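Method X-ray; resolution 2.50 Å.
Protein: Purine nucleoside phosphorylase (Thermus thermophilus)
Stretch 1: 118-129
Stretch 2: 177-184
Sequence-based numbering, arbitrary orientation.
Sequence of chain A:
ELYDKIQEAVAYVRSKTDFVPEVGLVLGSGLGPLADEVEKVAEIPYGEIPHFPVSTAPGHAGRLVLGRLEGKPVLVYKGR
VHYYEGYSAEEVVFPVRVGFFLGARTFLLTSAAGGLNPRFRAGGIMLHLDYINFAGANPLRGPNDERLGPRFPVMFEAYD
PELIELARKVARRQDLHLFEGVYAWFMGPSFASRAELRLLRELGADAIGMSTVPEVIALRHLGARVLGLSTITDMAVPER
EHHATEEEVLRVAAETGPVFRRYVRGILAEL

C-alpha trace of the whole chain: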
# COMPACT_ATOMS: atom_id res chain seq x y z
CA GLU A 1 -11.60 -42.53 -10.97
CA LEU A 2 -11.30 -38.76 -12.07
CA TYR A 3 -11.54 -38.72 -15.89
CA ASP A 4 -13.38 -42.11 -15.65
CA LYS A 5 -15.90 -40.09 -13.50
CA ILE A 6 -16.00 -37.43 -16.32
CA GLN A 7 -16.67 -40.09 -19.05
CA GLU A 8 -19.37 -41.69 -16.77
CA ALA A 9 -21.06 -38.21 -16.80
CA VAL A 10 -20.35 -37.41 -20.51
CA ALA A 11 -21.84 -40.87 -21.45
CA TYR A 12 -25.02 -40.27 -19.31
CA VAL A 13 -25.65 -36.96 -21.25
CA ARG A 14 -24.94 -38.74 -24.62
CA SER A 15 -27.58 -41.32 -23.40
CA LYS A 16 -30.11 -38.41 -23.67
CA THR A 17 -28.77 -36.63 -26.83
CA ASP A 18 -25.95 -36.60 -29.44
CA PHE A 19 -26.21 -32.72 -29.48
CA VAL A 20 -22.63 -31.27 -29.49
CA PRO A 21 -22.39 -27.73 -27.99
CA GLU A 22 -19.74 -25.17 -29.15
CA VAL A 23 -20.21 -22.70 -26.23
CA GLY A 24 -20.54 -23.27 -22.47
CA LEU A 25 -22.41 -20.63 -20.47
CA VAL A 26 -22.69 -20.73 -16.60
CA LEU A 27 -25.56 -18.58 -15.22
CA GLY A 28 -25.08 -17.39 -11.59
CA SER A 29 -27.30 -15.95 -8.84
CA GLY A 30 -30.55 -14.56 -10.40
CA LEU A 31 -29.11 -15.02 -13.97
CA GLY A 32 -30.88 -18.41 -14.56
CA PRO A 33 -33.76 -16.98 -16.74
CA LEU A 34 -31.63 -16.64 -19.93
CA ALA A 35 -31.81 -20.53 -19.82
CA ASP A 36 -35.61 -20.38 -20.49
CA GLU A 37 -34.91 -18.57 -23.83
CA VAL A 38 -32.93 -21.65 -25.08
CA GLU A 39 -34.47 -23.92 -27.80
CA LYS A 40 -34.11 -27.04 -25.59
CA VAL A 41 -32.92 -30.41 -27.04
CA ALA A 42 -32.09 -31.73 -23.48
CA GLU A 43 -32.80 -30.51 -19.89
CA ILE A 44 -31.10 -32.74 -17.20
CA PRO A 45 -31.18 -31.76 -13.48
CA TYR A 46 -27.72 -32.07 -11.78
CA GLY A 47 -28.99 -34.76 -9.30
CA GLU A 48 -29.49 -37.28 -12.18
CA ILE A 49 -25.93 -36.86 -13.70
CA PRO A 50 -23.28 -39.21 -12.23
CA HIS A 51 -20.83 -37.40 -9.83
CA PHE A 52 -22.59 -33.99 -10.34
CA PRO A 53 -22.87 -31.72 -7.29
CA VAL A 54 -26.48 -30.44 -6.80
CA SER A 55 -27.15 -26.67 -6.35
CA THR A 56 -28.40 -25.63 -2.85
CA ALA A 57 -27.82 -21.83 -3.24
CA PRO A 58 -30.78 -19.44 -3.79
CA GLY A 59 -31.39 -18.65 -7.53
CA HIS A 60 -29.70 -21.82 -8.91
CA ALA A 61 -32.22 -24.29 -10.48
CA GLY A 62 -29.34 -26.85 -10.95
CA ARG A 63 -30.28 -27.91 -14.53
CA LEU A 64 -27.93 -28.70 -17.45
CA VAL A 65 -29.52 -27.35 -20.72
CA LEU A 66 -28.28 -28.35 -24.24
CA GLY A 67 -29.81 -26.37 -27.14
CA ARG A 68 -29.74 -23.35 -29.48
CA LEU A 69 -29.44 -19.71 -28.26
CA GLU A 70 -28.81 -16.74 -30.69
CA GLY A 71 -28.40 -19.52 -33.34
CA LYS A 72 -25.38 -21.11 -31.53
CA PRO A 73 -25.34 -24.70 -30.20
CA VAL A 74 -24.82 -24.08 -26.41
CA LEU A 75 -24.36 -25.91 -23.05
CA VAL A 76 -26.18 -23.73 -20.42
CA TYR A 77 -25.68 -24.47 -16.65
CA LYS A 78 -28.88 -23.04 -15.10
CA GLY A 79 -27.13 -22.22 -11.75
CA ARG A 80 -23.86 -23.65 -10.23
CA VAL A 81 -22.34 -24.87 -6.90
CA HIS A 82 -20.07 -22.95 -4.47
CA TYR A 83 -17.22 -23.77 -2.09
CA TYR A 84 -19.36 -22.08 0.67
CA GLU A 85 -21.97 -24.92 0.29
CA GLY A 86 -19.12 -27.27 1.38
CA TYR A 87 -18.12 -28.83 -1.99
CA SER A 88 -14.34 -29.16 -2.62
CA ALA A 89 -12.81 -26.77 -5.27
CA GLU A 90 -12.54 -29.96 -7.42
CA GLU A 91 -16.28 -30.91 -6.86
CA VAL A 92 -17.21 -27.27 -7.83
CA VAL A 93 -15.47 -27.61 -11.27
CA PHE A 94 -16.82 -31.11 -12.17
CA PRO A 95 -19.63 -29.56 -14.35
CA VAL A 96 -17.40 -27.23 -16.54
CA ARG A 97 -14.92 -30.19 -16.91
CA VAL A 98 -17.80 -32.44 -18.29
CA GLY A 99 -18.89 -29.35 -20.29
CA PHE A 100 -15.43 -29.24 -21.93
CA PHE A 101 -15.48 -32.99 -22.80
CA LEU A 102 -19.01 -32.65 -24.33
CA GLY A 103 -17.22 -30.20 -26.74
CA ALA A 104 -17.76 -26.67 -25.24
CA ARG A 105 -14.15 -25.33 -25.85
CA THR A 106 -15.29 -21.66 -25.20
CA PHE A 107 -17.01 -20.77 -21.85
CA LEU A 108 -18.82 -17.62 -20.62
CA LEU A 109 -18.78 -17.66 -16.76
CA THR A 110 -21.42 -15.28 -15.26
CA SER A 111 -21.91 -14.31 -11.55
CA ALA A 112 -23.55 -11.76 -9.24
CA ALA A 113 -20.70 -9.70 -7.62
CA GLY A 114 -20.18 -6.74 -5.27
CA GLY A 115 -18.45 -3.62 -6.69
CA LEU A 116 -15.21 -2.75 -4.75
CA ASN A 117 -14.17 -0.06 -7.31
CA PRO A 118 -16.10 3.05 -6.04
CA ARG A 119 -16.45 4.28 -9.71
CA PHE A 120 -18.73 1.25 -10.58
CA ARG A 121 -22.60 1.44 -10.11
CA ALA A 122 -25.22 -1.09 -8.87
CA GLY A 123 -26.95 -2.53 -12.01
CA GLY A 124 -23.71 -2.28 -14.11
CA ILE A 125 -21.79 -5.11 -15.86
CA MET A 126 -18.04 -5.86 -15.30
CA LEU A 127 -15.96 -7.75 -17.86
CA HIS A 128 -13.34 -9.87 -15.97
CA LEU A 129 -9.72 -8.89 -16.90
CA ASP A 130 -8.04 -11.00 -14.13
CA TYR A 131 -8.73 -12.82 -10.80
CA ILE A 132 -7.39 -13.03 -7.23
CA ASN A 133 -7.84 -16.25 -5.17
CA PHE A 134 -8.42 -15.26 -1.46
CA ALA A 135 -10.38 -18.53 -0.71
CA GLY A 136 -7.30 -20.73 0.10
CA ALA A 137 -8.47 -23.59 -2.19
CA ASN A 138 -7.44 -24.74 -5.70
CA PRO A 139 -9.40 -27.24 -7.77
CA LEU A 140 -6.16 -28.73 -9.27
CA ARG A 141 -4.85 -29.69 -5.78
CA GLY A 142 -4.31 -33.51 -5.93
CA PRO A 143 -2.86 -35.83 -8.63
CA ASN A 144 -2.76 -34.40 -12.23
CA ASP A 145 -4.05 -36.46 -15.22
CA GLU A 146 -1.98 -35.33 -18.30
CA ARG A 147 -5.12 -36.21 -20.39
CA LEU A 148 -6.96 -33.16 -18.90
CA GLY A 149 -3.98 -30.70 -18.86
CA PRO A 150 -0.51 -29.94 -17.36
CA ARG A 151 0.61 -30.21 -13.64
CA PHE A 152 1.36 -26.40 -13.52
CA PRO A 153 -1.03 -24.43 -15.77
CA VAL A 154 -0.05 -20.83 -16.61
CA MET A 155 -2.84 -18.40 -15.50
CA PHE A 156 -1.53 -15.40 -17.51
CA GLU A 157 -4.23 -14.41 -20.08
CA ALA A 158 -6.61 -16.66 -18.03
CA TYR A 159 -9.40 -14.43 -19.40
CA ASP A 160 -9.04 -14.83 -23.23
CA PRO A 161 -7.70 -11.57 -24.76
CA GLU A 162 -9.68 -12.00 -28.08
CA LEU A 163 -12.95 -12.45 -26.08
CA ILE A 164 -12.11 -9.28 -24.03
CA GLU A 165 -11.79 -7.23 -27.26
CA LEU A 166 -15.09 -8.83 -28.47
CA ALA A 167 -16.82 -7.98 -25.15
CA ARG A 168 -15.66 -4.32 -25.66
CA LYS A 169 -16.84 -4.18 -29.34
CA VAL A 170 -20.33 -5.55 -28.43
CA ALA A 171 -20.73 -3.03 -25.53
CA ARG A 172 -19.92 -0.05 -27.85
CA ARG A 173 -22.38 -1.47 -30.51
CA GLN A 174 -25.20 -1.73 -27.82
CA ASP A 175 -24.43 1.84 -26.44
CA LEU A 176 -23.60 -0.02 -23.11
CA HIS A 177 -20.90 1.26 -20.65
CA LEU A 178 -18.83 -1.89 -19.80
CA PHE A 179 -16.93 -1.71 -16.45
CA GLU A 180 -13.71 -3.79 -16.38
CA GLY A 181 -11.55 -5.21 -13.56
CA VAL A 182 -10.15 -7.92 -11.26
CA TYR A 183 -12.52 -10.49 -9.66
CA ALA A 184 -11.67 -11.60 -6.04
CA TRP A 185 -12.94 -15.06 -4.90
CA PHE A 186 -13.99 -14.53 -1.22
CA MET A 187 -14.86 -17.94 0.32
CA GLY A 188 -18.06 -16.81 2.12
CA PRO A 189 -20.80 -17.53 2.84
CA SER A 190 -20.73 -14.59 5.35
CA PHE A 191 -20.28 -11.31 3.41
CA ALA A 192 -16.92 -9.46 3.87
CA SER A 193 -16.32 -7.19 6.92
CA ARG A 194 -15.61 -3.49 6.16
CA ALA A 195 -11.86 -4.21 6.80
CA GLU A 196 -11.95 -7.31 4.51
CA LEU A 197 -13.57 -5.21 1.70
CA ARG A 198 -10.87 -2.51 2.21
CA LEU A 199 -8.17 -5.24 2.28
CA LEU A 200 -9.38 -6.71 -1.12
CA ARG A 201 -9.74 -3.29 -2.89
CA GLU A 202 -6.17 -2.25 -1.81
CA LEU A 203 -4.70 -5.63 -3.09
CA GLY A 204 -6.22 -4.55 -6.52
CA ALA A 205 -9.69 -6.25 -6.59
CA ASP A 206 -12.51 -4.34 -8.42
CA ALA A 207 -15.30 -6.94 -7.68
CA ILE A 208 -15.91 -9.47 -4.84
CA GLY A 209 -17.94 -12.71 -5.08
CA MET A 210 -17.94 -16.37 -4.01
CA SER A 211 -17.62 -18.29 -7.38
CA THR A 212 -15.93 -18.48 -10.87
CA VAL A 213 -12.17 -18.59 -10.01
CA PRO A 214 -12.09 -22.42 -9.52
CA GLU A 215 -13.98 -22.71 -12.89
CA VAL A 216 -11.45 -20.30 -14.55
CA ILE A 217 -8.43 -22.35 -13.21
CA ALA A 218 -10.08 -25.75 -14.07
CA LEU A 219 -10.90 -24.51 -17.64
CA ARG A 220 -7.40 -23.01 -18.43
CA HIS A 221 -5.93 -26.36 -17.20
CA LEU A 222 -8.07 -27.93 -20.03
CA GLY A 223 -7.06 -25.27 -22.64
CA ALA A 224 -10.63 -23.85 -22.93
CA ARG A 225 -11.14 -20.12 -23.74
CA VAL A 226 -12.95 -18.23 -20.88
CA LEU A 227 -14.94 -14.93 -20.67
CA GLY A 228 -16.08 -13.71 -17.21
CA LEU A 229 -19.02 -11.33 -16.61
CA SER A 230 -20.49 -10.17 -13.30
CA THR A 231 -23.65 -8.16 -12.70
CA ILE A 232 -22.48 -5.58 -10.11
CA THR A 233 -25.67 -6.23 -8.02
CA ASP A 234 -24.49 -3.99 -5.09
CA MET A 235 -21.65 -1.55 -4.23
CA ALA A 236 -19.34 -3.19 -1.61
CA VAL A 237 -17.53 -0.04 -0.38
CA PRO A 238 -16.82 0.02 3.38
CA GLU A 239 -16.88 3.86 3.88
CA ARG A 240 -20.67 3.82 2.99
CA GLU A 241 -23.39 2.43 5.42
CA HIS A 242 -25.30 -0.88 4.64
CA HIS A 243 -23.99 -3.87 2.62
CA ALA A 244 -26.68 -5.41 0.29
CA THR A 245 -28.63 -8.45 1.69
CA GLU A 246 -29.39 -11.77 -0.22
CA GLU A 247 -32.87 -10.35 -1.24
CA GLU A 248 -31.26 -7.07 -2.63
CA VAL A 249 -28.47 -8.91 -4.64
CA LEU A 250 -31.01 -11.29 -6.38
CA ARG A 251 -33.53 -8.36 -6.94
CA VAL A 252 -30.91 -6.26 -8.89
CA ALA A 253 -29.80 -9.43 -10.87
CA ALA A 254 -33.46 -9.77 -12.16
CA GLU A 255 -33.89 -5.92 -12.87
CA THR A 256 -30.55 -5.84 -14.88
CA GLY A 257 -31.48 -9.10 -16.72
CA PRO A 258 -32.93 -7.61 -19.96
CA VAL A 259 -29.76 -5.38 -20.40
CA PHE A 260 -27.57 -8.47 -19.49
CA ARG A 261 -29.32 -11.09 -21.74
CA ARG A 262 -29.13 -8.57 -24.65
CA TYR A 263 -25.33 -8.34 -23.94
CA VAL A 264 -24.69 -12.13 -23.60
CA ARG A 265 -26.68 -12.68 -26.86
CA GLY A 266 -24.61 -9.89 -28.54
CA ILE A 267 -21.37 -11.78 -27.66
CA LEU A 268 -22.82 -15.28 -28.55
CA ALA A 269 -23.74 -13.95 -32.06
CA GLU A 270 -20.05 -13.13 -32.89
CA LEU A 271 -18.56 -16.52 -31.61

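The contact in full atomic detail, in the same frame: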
# COMPACT_ATOMS: atom_id res chain seq x y z
N PRO A 118 -15.04 2.08 -6.36
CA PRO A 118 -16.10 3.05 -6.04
C PRO A 118 -16.73 3.71 -7.28
O PRO A 118 -17.80 4.28 -7.14
CB PRO A 118 -15.39 4.11 -5.18
CG PRO A 118 -14.11 3.45 -4.72
CD PRO A 118 -13.73 2.51 -5.85
N ARG A 119 -16.05 3.64 -8.43
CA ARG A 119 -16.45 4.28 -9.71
C ARG A 119 -17.65 3.52 -10.29
O ARG A 119 -18.56 4.19 -10.79
CB ARG A 119 -15.27 4.31 -10.70
CG ARG A 119 -14.01 4.96 -10.13
CD ARG A 119 -13.43 6.06 -11.01
NE ARG A 119 -12.69 7.04 -10.23
CZ ARG A 119 -11.37 7.18 -10.20
NH1 ARG A 119 -10.58 6.39 -10.92
NH2 ARG A 119 -10.83 8.12 -9.44
N PHE A 120 -17.65 2.18 -10.17
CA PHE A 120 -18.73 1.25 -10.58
C PHE A 120 -20.09 1.69 -9.98
O PHE A 120 -20.11 2.46 -9.01
CB PHE A 120 -18.44 -0.17 -10.06
CG PHE A 120 -17.32 -0.96 -10.70
CD1 PHE A 120 -16.36 -0.37 -11.51
CD2 PHE A 120 -17.19 -2.31 -10.42
CE1 PHE A 120 -15.33 -1.12 -12.06
CE2 PHE A 120 -16.16 -3.06 -10.98
CZ PHE A 120 -15.23 -2.46 -11.80
N ARG A 121 -21.19 1.17 -10.54
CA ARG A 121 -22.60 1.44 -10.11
C ARG A 121 -23.35 0.10 -10.01
O ARG A 121 -23.19 -0.75 -10.92
CB ARG A 121 -23.32 2.39 -11.07
CG ARG A 121 -23.21 2.03 -12.55
CD ARG A 121 -24.30 2.56 -13.48
NE ARG A 121 -25.60 1.92 -13.24
CZ ARG A 121 -26.78 2.42 -13.57
NH1 ARG A 121 -26.86 3.59 -14.19
NH2 ARG A 121 -27.89 1.76 -13.29
N ALA A 122 -24.16 -0.06 -8.96
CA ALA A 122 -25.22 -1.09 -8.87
C ALA A 122 -26.00 -1.11 -10.20
O ALA A 122 -26.32 -0.01 -10.72
CB ALA A 122 -26.14 -0.80 -7.70
N GLY A 123 -26.28 -2.32 -10.71
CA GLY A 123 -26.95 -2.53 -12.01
C GLY A 123 -25.97 -2.67 -13.18
O GLY A 123 -26.40 -3.16 -14.25
N GLY A 124 -24.70 -2.27 -13.02
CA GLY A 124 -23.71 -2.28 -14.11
C GLY A 124 -23.17 -3.67 -14.37
O GLY A 124 -23.46 -4.58 -13.61
N ILE A 125 -22.38 -3.81 -15.43
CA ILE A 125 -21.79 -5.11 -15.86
C ILE A 125 -20.26 -4.94 -15.94
O ILE A 125 -19.78 -3.91 -16.51
CB ILE A 125 -22.41 -5.53 -17.21
CG1 ILE A 125 -23.93 -5.71 -17.10
CG2 ILE A 125 -21.74 -6.76 -17.75
CD1 ILE A 125 -24.59 -6.04 -18.42
N MET A 126 -19.52 -5.89 -15.37
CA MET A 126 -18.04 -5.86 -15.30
C MET A 126 -17.53 -7.05 -16.08
O MET A 126 -17.85 -8.18 -15.70
CB MET A 126 -17.50 -5.92 -13.86
CG MET A 126 -15.98 -5.75 -13.78
SD MET A 126 -15.26 -6.19 -12.16
CE MET A 126 -14.84 -7.91 -12.42
N LEU A 127 -16.82 -6.78 -17.16
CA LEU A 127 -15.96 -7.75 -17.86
C LEU A 127 -14.79 -8.10 -16.94
O LEU A 127 -14.19 -7.18 -16.37
CB LEU A 127 -15.47 -7.09 -19.15
CG LEU A 127 -14.48 -7.89 -19.98
CD1 LEU A 127 -15.12 -9.17 -20.48
CD2 LEU A 127 -13.98 -7.05 -21.15
N HIS A 128 -14.49 -9.38 -16.77
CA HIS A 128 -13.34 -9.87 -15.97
C HIS A 128 -12.07 -9.70 -16.82
O HIS A 128 -12.05 -10.23 -17.95
CB HIS A 128 -13.53 -11.33 -15.57
CG HIS A 128 -14.60 -11.56 -14.56
ND1 HIS A 128 -14.65 -12.71 -13.81
CD2 HIS A 128 -15.67 -10.81 -14.20
CE1 HIS A 128 -15.70 -12.65 -13.01
NE2 HIS A 128 -16.34 -11.49 -13.22
N LEU A 129 -11.06 -9.00 -16.28
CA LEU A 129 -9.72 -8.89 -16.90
C LEU A 129 -8.74 -9.83 -16.22
O LEU A 129 -7.83 -10.27 -16.89
CB LEU A 129 -9.24 -7.45 -16.76
CG LEU A 129 -10.06 -6.45 -17.56
CD1 LEU A 129 -9.45 -5.06 -17.47
CD2 LEU A 129 -10.16 -6.91 -19.01
N HIS A 177 -22.16 0.95 -21.36
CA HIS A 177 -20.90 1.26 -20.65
C HIS A 177 -20.46 0.03 -19.86
O HIS A 177 -21.15 -0.28 -18.86
CB HIS A 177 -21.00 2.49 -19.72
CG HIS A 177 -19.70 2.79 -19.05
ND1 HIS A 177 -18.48 2.71 -19.72
CD2 HIS A 177 -19.41 3.15 -17.78
CE1 HIS A 177 -17.51 3.03 -18.89
NE2 HIS A 177 -18.06 3.30 -17.69
N LEU A 178 -19.39 -0.62 -20.32
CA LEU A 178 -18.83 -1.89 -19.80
C LEU A 178 -17.69 -1.56 -18.83
O LEU A 178 -16.61 -1.14 -19.32
CB LEU A 178 -18.32 -2.73 -20.98
CG LEU A 178 -17.73 -4.10 -20.64
CD1 LEU A 178 -18.76 -5.02 -19.98
CD2 LEU A 178 -17.18 -4.74 -21.90
N PHE A 179 -17.96 -1.69 -17.52
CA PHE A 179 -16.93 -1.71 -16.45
C PHE A 179 -16.04 -2.92 -16.65
O PHE A 179 -16.48 -3.94 -17.22
CB PHE A 179 -17.54 -1.77 -15.05
CG PHE A 179 -18.39 -0.59 -14.71
CD1 PHE A 179 -17.83 0.67 -14.61
CD2 PHE A 179 -19.76 -0.73 -14.56
CE1 PHE A 179 -18.63 1.77 -14.30
CE2 PHE A 179 -20.56 0.37 -14.28
CZ PHE A 179 -19.99 1.62 -14.15
N GLU A 180 -14.79 -2.79 -16.21
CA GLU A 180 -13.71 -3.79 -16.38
C GLU A 180 -12.99 -3.92 -15.04
O GLU A 180 -12.96 -2.93 -14.30
CB GLU A 180 -12.78 -3.34 -17.51
CG GLU A 180 -13.48 -3.05 -18.83
CD GLU A 180 -12.53 -2.76 -19.97
OE1 GLU A 180 -11.32 -2.60 -19.70
OE2 GLU A 180 -12.99 -2.69 -21.12
N GLY A 181 -12.45 -5.10 -14.71
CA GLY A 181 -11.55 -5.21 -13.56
C GLY A 181 -11.26 -6.62 -13.12
O GLY A 181 -11.52 -7.60 -13.88
N VAL A 182 -10.70 -6.70 -11.91
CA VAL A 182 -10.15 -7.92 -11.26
C VAL A 182 -11.22 -8.47 -10.34
O VAL A 182 -11.69 -7.67 -9.49
CB VAL A 182 -8.88 -7.59 -10.47
CG1 VAL A 182 -8.30 -8.82 -9.79
CG2 VAL A 182 -7.86 -6.91 -11.35
N TYR A 183 -11.53 -9.76 -10.50
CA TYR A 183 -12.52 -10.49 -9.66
C TYR A 183 -11.80 -11.21 -8.51
O TYR A 183 -10.94 -12.03 -8.82
CB TYR A 183 -13.31 -11.51 -10.50
CG TYR A 183 -14.38 -12.27 -9.75
CD1 TYR A 183 -14.08 -13.45 -9.10
CD2 TYR A 183 -15.70 -11.85 -9.72
CE1 TYR A 183 -15.05 -14.19 -8.45
CE2 TYR A 183 -16.68 -12.57 -9.07
CZ TYR A 183 -16.36 -13.75 -8.42
OH TYR A 183 -17.31 -14.48 -7.74
N ALA A 184 -12.17 -10.92 -7.26
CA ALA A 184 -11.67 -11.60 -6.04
C ALA A 184 -12.69 -12.65 -5.56
O ALA A 184 -13.86 -12.28 -5.20
CB ALA A 184 -11.40 -10.59 -4.96
O HOH W 1 -22.94 -1.51 -17.62

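Two neighbouring parallel β-strands, with the loop before the first, are joined here by a short ladder of backbone hydrogen bonds and sealed by side chains packed on both faces of the sheet; the two stretches bury 750 Å², both sides summed. The ladder illustrates how parallel strands pair: one residue bonds through both its N and O to two residues of its neighbour. Leu127 N donates to Phe179 O (2.9 Å), and Leu127 O accepts from Gly181 N (3.2 Å). Leu129 N then reaches Gly181 O at 2.8 Å in an almost linear bond, whereas the bond from Phe179 N to Ile125 O, though 3.0 Å long, is bent and weak. Just before it, a water accepts from Ile125 N (3.2 Å) and donates to His177 O (2.5 Å), bridging the two backbones through one solvent molecule.

Side chains alternate across the ladder. Met126, His128 and Phe179 share one face; Leu127 and Glu180 occupy the other. Phe179, the residue most covered by the opposing stretch, meets Phe120 obliquely: Phe120 CA lies 4.0 Å from the Phe179 ring centroid, and Phe179 CB 4.0 Å from that of Phe120. The type II turn from Arg121 to Gly124 leads into the first strand, and Gly124 suits its place because an ideal CB would clash with Phe179 CE2. Gly181 is different: its backbone angles would jam a CB against the preceding carbonyl O. The flexible Met126 side chain extends along this face, its CE 3.6 Å from Gly181 O. Farther on, Tyr183 CB sits over the His128 ring, 3.9 Å from its centroid, while the two rings are nearly parallel but slid apart.

On the other face, Leu178 CD1 packs against Leu127 CB (4.0 Å), and Glu180 offers its aliphatic part, CB 3.7 Å from Leu129 CD1, while its carboxylate is hydrogen-bonded elsewhere in the structure.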